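Local coordinates for protein SorB (Sorangium cellulosum, PDB 6B2V) that probably closes an oxygen heterocycle as the pyran synthase domain of a polyketide assembly-line module in the sorangicin antibiotic pathway, at residues A46-A51 / Q60-V65. Sequence-based numbering, arbitrary orientation.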
# COMPACT_ATOMS: atom_id res chain seq x y z
N ALA A 46 -14.09 7.72 10.50
CA ALA A 46 -14.47 8.40 9.29
C ALA A 46 -15.67 7.71 8.66
O ALA A 46 -15.81 6.56 8.75
CB ALA A 46 -13.31 8.43 8.30
N VAL A 47 -16.51 8.47 8.00
CA VAL A 47 -17.64 7.94 7.29
C VAL A 47 -17.45 8.17 5.80
O VAL A 47 -17.16 9.23 5.42
CB VAL A 47 -18.93 8.65 7.69
CG1 VAL A 47 -20.08 8.13 6.89
CG2 VAL A 47 -19.18 8.44 9.16
N PHE A 48 -17.61 7.15 5.00
CA PHE A 48 -17.48 7.22 3.57
C PHE A 48 -18.78 6.89 2.90
O PHE A 48 -19.48 6.06 3.33
CB PHE A 48 -16.42 6.24 3.10
CG PHE A 48 -15.11 6.42 3.78
CD1 PHE A 48 -14.26 7.41 3.38
CD2 PHE A 48 -14.76 5.65 4.83
CE1 PHE A 48 -13.08 7.59 4.01
CE2 PHE A 48 -13.57 5.84 5.46
CZ PHE A 48 -12.72 6.82 5.06
N ASP A 49 -19.10 7.66 1.90
CA ASP A 49 -20.31 7.46 1.14
C ASP A 49 -20.17 6.83 -0.22
O ASP A 49 -21.13 6.52 -0.83
CB ASP A 49 -21.15 8.72 1.06
CG ASP A 49 -20.53 9.80 0.25
OD1 ASP A 49 -19.54 9.60 -0.41
OD2 ASP A 49 -21.05 10.88 0.31
N GLY A 50 -18.96 6.58 -0.65
CA GLY A 50 -18.75 5.99 -1.94
C GLY A 50 -18.51 6.93 -3.10
O GLY A 50 -18.16 6.51 -4.17
N ALA A 51 -18.68 8.20 -2.84
CA ALA A 51 -18.42 9.20 -3.87
C ALA A 51 -17.02 9.77 -3.79
O ALA A 51 -16.67 10.58 -4.59
CB ALA A 51 -19.47 10.29 -3.85
N GLN A 60 -15.31 0.78 -5.95
CA GLN A 60 -15.98 0.93 -4.68
C GLN A 60 -15.42 0.08 -3.56
O GLN A 60 -16.02 0.00 -2.52
CB GLN A 60 -17.48 0.71 -4.79
CG GLN A 60 -18.16 1.55 -5.86
CD GLN A 60 -17.97 3.04 -5.70
OE1 GLN A 60 -17.66 3.71 -6.63
NE2 GLN A 60 -18.21 3.53 -4.55
N LEU A 61 -14.26 -0.48 -3.78
CA LEU A 61 -13.58 -1.33 -2.82
C LEU A 61 -12.49 -0.53 -2.12
O LEU A 61 -11.66 0.02 -2.72
CB LEU A 61 -13.00 -2.54 -3.54
CG LEU A 61 -12.03 -3.40 -2.74
CD1 LEU A 61 -12.75 -4.15 -1.66
CD2 LEU A 61 -11.27 -4.35 -3.60
N PHE A 62 -12.52 -0.50 -0.79
CA PHE A 62 -11.55 0.29 -0.06
C PHE A 62 -10.21 -0.37 -0.30
O PHE A 62 -10.03 -1.49 0.03
CB PHE A 62 -11.93 0.26 1.43
CG PHE A 62 -11.37 1.38 2.25
CD1 PHE A 62 -10.12 1.31 2.74
CD2 PHE A 62 -12.14 2.46 2.57
CE1 PHE A 62 -9.61 2.31 3.54
CE2 PHE A 62 -11.63 3.48 3.34
CZ PHE A 62 -10.36 3.41 3.82
N PRO A 63 -9.26 0.39 -0.81
CA PRO A 63 -7.99 -0.20 -1.14
C PRO A 63 -7.20 -0.62 0.07
O PRO A 63 -7.15 0.07 1.03
CB PRO A 63 -7.24 0.91 -1.90
CG PRO A 63 -8.27 1.85 -2.29
CD PRO A 63 -9.32 1.78 -1.24
N ALA A 64 -6.45 -1.68 -0.11
CA ALA A 64 -5.62 -2.21 0.97
C ALA A 64 -4.64 -1.15 1.48
O ALA A 64 -4.45 -0.93 2.62
CB ALA A 64 -4.85 -3.42 0.48
N VAL A 65 -4.09 -0.44 0.52
CA VAL A 65 -3.13 0.57 0.77
C VAL A 65 -3.68 1.75 1.55
O VAL A 65 -2.98 2.43 2.19
CB VAL A 65 -2.37 0.93 -0.54
CG1 VAL A 65 -3.12 1.90 -1.41
CG2 VAL A 65 -0.91 1.15 -0.37
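Phe62 drives the edge of its ring against one face of Phe48 in a T-shaped stack, the ring centroids 5.4 Å apart and the planes turned 69° from each other. A single corner does the touching: Phe62 CE2 lies 3.7 Å from Phe48 CE2 and also reaches the neighbouring CZ, so it meets the Phe48 face near its rim and not over its middle. Both side chains leave their backbones facing the other segment; in Phe62, CG stands anti to the backbone N (chi1 -159°), which carries the ring out toward the strand. Leu55 of helix 53-56 and Leu103 of strand 101-110 touch both rings, and Phe54 adds a further edge-to-face contact to Phe62, making the pair part of a buried apolar cluster.

At the more exposed end of the contact the grip is polar. Gln60 NE2 donates to Gly50 O over 3.0 Å, an almost straight bond at 175° that arrives in the carbonyl plane on a lone pair and leaves close to the plane of the Gln60 amide. The side chain bends at chi2, which brings its amide round to the Gly50 carbonyl. The same nitrogen also bonds to Ile96 O, so two carbonyls hold the amide and fix which way it is flipped. Gly50 sits in an Asx turn, in which Asp49 OD1 accepts from Ala51 N at 2.9 Å, approached from above the carboxylate plane; Glu52 binds the backbone N of Asp49 and of Gly50.

Together the aromatic stack and the side-chain-to-backbone hydrogen bond tie the end of strand 41-48 to the segment leading into helix 64-77, within the predicted N-terminal hotdog fold of this dehydratase-like domain, a fold in which an antiparallel sheet wraps around a long helix.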